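Local coordinates for protein dipeptide Epimerase (Enterococcus faecalis V583, PDB 3JVA) that belongs to the mandelate racemase/muconate lactonizing enzyme family of the enolase superfamily, pairing an alpha+beta N-terminal capping domain with a magnesium-binding barrel domain, at residues B[64-69]-B[100-105]; B[70-75]-B[85-90]. All coordinates share one frame; numbering follows the deposited sequence.

Interaction 1: residues B[64-69]-B[100-105]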
loop_
_atom_site.group_PDB
_atom_site.type_symbol
_atom_site.label_atom_id
_atom_site.label_comp_id
_atom_site.label_asym_id
_atom_site.label_seq_id
_atom_site.Cartn_x
_atom_site.Cartn_y
_atom_site.Cartn_z
ATOM N N GLU B 64 46.070 5.107 2.844
ATOM C CA GLU B 64 46.004 5.327 4.286
ATOM C C GLU B 64 45.112 4.298 4.978
ATOM O O GLU B 64 45.484 3.725 6.010
ATOM C CB GLU B 64 45.503 6.745 4.598
ATOM C CG GLU B 64 45.188 6.974 6.082
ATOM C CD GLU B 64 44.951 8.435 6.450
ATOM O OE1 GLU B 64 44.422 9.202 5.622
ATOM O OE2 GLU B 64 45.280 8.817 7.592
ATOM N N THR B 65 43.936 4.055 4.411
ATOM C CA THR B 65 43.010 3.099 5.001
ATOM C C THR B 65 43.569 1.682 4.980
ATOM O O THR B 65 43.454 0.955 5.963
ATOM C CB THR B 65 41.648 3.130 4.277
ATOM O OG1 THR B 65 41.108 4.455 4.348
ATOM C CG2 THR B 65 40.667 2.154 4.927
ATOM N N ILE B 66 44.188 1.287 3.872
ATOM C CA ILE B 66 44.749 -0.057 3.794
ATOM C C ILE B 66 45.781 -0.273 4.899
ATOM O O ILE B 66 45.832 -1.342 5.505
ATOM C CB ILE B 66 45.401 -0.322 2.420
ATOM C CG1 ILE B 66 44.312 -0.371 1.340
ATOM C CG2 ILE B 66 46.185 -1.640 2.454
ATOM C CD1 ILE B 66 44.840 -0.541 -0.062
ATOM N N GLU B 67 46.593 0.746 5.166
ATOM C CA GLU B 67 47.609 0.652 6.218
ATOM C C GLU B 67 46.946 0.419 7.571
ATOM O O GLU B 67 47.439 -0.362 8.395
ATOM C CB GLU B 67 48.436 1.937 6.261
ATOM C CG GLU B 67 49.247 2.195 5.001
ATOM C CD GLU B 67 50.593 1.490 5.004
ATOM O OE1 GLU B 67 50.634 0.263 5.257
ATOM O OE2 GLU B 67 51.613 2.170 4.747
ATOM N N LEU B 68 45.829 1.101 7.806
ATOM C CA LEU B 68 45.101 0.944 9.062
ATOM C C LEU B 68 44.551 -0.479 9.158
ATOM O O LEU B 68 44.694 -1.135 10.194
ATOM C CB LEU B 68 43.958 1.962 9.154
ATOM C CG LEU B 68 44.339 3.437 9.338
ATOM C CD1 LEU B 68 43.090 4.307 9.286
ATOM C CD2 LEU B 68 45.059 3.617 10.676
ATOM N N PHE B 69 43.926 -0.954 8.079
ATOM C CA PHE B 69 43.374 -2.311 8.044
ATOM C C PHE B 69 44.478 -3.349 8.263
ATOM O O PHE B 69 44.315 -4.299 9.031
ATOM C CB PHE B 69 42.733 -2.621 6.683
ATOM C CG PHE B 69 41.476 -1.846 6.384
ATOM C CD1 PHE B 69 40.739 -1.229 7.395
ATOM C CD2 PHE B 69 40.984 -1.809 5.081
ATOM C CE1 PHE B 69 39.525 -0.593 7.112
ATOM C CE2 PHE B 69 39.773 -1.178 4.784
ATOM C CZ PHE B 69 39.039 -0.568 5.805
ATOM N N ALA B 100 38.361 -3.903 -0.591
ATOM C CA ALA B 100 38.526 -4.867 -1.674
ATOM C C ALA B 100 39.982 -5.332 -1.756
ATOM O O ALA B 100 40.255 -6.509 -1.998
ATOM C CB ALA B 100 38.108 -4.241 -3.007
ATOM N N ALA B 101 40.914 -4.406 -1.562
ATOM C CA ALA B 101 42.332 -4.742 -1.640
ATOM C C ALA B 101 42.683 -5.827 -0.616
ATOM O O ALA B 101 43.337 -6.817 -0.944
ATOM C CB ALA B 101 43.182 -3.492 -1.418
ATOM N N ILE B 102 42.230 -5.648 0.618
ATOM C CA ILE B 102 42.493 -6.628 1.669
ATOM C C ILE B 102 41.755 -7.935 1.391
ATOM O O ILE B 102 42.323 -9.022 1.506
ATOM C CB ILE B 102 42.026 -6.121 3.050
ATOM C CG1 ILE B 102 42.881 -4.930 3.499
ATOM C CG2 ILE B 102 42.077 -7.257 4.067
ATOM C CD1 ILE B 102 44.357 -5.263 3.722
ATOM N N ASP B 103 40.481 -7.829 1.032
ATOM C CA ASP B 103 39.680 -9.021 0.776
ATOM C C ASP B 103 40.250 -9.882 -0.357
ATOM O O ASP B 103 40.412 -11.089 -0.204
ATOM C CB ASP B 103 38.241 -8.626 0.451
ATOM C CG ASP B 103 37.907 -8.834 -1.001
ATOM O OD1 ASP B 103 38.075 -7.878 -1.789
ATOM O OD2 ASP B 103 37.509 -9.960 -1.361
ATOM N N ILE B 104 40.546 -9.265 -1.496
ATOM C CA ILE B 104 41.092 -10.012 -2.630
ATOM C C ILE B 104 42.372 -10.763 -2.231
ATOM O O ILE B 104 42.527 -11.948 -2.542
ATOM C CB ILE B 104 41.372 -9.072 -3.820
ATOM C CG1 ILE B 104 40.038 -8.560 -4.388
ATOM C CG2 ILE B 104 42.168 -9.811 -4.905
ATOM C CD1 ILE B 104 40.177 -7.405 -5.372
ATOM N N ALA B 105 43.280 -10.082 -1.541
ATOM C CA ALA B 105 44.520 -10.718 -1.102
ATOM C C ALA B 105 44.225 -11.905 -0.181
ATOM O O ALA B 105 44.926 -12.914 -0.224
ATOM C CB ALA B 105 45.416 -9.699 -0.398
#
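I102 is the main bump here: it leans out from helix 96-114 into the hollow between I66 and F69, which lie three residues, nearly one turn, apart on helix 59-73. Its CG1 lies 3.9 Å from CB of F69, and the same methylene comes 4.0 Å from the ring atom CD2, so the bend where the phenylalanine leaves its backbone receives the isoleucine obliquely. On the other side of the hollow, CD1 of I102 approaches CG2 of I66 at a looser 4.3 Å. The reverse fit is made by I66. Its ethyl arm stands anti to the carbonyl carbon (chi1 -68°) and runs out extended, which carries CD1 across to the small methyl of A101, 3.6 Å away at CB. A short residue thus meets a long one at one end of the interface. From the same helix, CG2 of T65 stands 3.3 Å above the plane of the F69 ring, displaced toward its rim. The segment axes approach to 10.3 Å at an angle of 49°, and every touching residue is buried and apolar. Beneath the pair lies the antiparallel sheet of the N-terminal domain: I66 rests on V8, A32 and V34, A101 also reaches V34, and I102 meets V6. Helix 81-91 closes the F69 side through M88 and I91.

Interaction 2: residues B[70-75]-B[85-90]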
loop_
_atom_site.group_PDB
_atom_site.type_symbol
_atom_site.label_atom_id
_atom_site.label_comp_id
_atom_site.label_asym_id
_atom_site.label_seq_id
_atom_site.Cartn_x
_atom_site.Cartn_y
_atom_site.Cartn_z
ATOM N N GLY B 70 45.593 -3.165 7.559
ATOM C CA GLY B 70 46.704 -4.097 7.648
ATOM C C GLY B 70 47.212 -4.358 9.050
ATOM O O GLY B 70 47.421 -5.509 9.440
ATOM N N GLN B 71 47.410 -3.296 9.818
ATOM C CA GLN B 71 47.909 -3.455 11.177
ATOM C C GLN B 71 46.870 -4.055 12.113
ATOM O O GLN B 71 47.218 -4.669 13.123
ATOM C CB GLN B 71 48.402 -2.111 11.717
ATOM C CG GLN B 71 49.616 -1.586 10.963
ATOM C CD GLN B 71 50.714 -2.631 10.853
ATOM O OE1 GLN B 71 51.319 -3.018 11.852
ATOM N NE2 GLN B 71 50.967 -3.101 9.635
ATOM N N ALA B 72 45.595 -3.896 11.769
ATOM C CA ALA B 72 44.520 -4.425 12.596
ATOM C C ALA B 72 44.243 -5.900 12.344
ATOM O O ALA B 72 43.646 -6.569 13.187
ATOM C CB ALA B 72 43.247 -3.618 12.377
ATOM N N ILE B 73 44.660 -6.419 11.191
ATOM C CA ILE B 73 44.404 -7.827 10.905
ATOM C C ILE B 73 45.604 -8.754 11.121
ATOM O O ILE B 73 45.502 -9.957 10.899
ATOM C CB ILE B 73 43.854 -8.037 9.463
ATOM C CG1 ILE B 73 44.888 -7.605 8.424
ATOM C CG2 ILE B 73 42.559 -7.253 9.286
ATOM C CD1 ILE B 73 44.419 -7.829 6.981
ATOM N N ILE B 74 46.734 -8.210 11.559
ATOM C CA ILE B 74 47.893 -9.065 11.806
ATOM C C ILE B 74 47.482 -10.102 12.848
ATOM O O ILE B 74 46.816 -9.774 13.834
ATOM C CB ILE B 74 49.105 -8.255 12.328
ATOM C CG1 ILE B 74 49.617 -7.326 11.225
ATOM C CG2 ILE B 74 50.217 -9.206 12.778
ATOM C CD1 ILE B 74 50.747 -6.427 11.646
ATOM N N GLY B 75 47.848 -11.358 12.617
ATOM C CA GLY B 75 47.493 -12.401 13.564
ATOM C C GLY B 75 46.207 -13.144 13.237
ATOM O O GLY B 75 45.931 -14.191 13.823
ATOM N N HIS B 85 36.374 -8.798 7.570
ATOM C CA HIS B 85 35.468 -7.739 7.145
ATOM C C HIS B 85 34.870 -7.051 8.361
ATOM O O HIS B 85 34.605 -5.853 8.336
ATOM C CB HIS B 85 34.376 -8.293 6.234
ATOM C CG HIS B 85 34.776 -8.331 4.794
ATOM N ND1 HIS B 85 34.716 -7.221 3.977
ATOM C CD2 HIS B 85 35.299 -9.326 4.041
ATOM C CE1 HIS B 85 35.186 -7.532 2.782
ATOM N NE2 HIS B 85 35.546 -8.804 2.793
ATOM N N GLU B 86 34.682 -7.811 9.434
ATOM C CA GLU B 86 34.147 -7.242 10.667
ATOM C C GLU B 86 35.095 -6.140 11.134
ATOM O O GLU B 86 34.670 -5.025 11.443
ATOM C CB GLU B 86 34.063 -8.322 11.745
ATOM C CG GLU B 86 33.584 -7.821 13.095
ATOM C CD GLU B 86 33.590 -8.923 14.136
ATOM O OE1 GLU B 86 34.668 -9.223 14.691
ATOM O OE2 GLU B 86 32.518 -9.499 14.382
ATOM N N VAL B 87 36.384 -6.471 11.189
ATOM C CA VAL B 87 37.427 -5.535 11.616
ATOM C C VAL B 87 37.487 -4.303 10.718
ATOM O O VAL B 87 37.531 -3.168 11.205
ATOM C CB VAL B 87 38.813 -6.227 11.621
ATOM C CG1 VAL B 87 39.905 -5.234 11.998
ATOM C CG2 VAL B 87 38.800 -7.388 12.604
ATOM N N MET B 88 37.493 -4.517 9.405
ATOM C CA MET B 88 37.541 -3.388 8.480
ATOM C C MET B 88 36.317 -2.485 8.625
ATOM O O MET B 88 36.432 -1.259 8.565
ATOM C CB MET B 88 37.657 -3.882 7.034
ATOM C CG MET B 88 38.973 -4.592 6.746
ATOM S SD MET B 88 39.227 -4.878 4.982
ATOM C CE MET B 88 37.985 -6.118 4.648
ATOM N N ASP B 89 35.148 -3.088 8.818
ATOM C CA ASP B 89 33.918 -2.318 8.970
ATOM C C ASP B 89 33.892 -1.517 10.267
ATOM O O ASP B 89 33.294 -0.446 10.318
ATOM C CB ASP B 89 32.692 -3.236 8.908
ATOM C CG ASP B 89 32.433 -3.774 7.510
ATOM O OD1 ASP B 89 33.025 -3.251 6.538
ATOM O OD2 ASP B 89 31.626 -4.715 7.385
ATOM N N LYS B 90 34.533 -2.033 11.313
ATOM C CA LYS B 90 34.584 -1.315 12.587
ATOM C C LYS B 90 35.494 -0.102 12.450
ATOM O O LYS B 90 35.271 0.934 13.074
ATOM C CB LYS B 90 35.137 -2.204 13.706
ATOM C CG LYS B 90 34.145 -3.168 14.326
ATOM C CD LYS B 90 34.784 -3.891 15.510
ATOM C CE LYS B 90 33.842 -4.906 16.148
ATOM N NZ LYS B 90 32.611 -4.282 16.710
#
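V87 meets A72 and I73 where the first two helices of the helical part of the N-terminal capping domain come together, the end of helix 59-73 against the middle of helix 81-91. Between the segments the contact is apolar and small, 116 Å² in all, and a single methyl, CG1 of V87, makes its close approaches. That methyl stands anti to the backbone N (chi1 177°), and A72 directs its own methyl toward helix 81-91 and meets CG1 from an angle; I73 borders the same methyl more loosely, its CG2 4.3 Å from CG1 of V87. Further in, I73 turns to I3 and V6 of strand 3-21 and to I102 of helix 96-114.

The polar groups look elsewhere. D89 forms a salt bridge with K99, NE2 of Q71 hydrogen-bonds to OE1 of Q5, and E86 reaches K312 and Y125 of a neighbouring subunit. Past the helix, G75 has a positive phi of 94°, suited to glycine, and pairs by backbone hydrogen bonds with I3.

Within helix 81-91, the terminal methyl CE of M88 lies 3.5 Å above one face of the H85 ring, displaced toward its rim. Across the segments, the tightest approach is methyl to methyl: CB of A72 to CG1 of V87, 3.7 Å.

Both interactions use helix 59-73: residues 64-69 pack on helix 96-114, and the following 70-75 meet helix 81-91, so three successive helices of the N-terminal domain are joined. Interaction 1 is the buried one, wholly apolar, with its isoleucines against the sheet. Interaction 2 is smaller and partly exposed. Both turn polar residues on their outer sides to other partners, E64 to A60 of one neighbouring subunit and E86 to two residues of a different one. With about 9 Å between centres they touch directly: CB of I102 comes 3.6 Å from SD of M88, and CG2 of I102 meets CD1 of I73 at 3.8 Å. Both segments of interaction 2 fall, in sequence, between those of interaction 1.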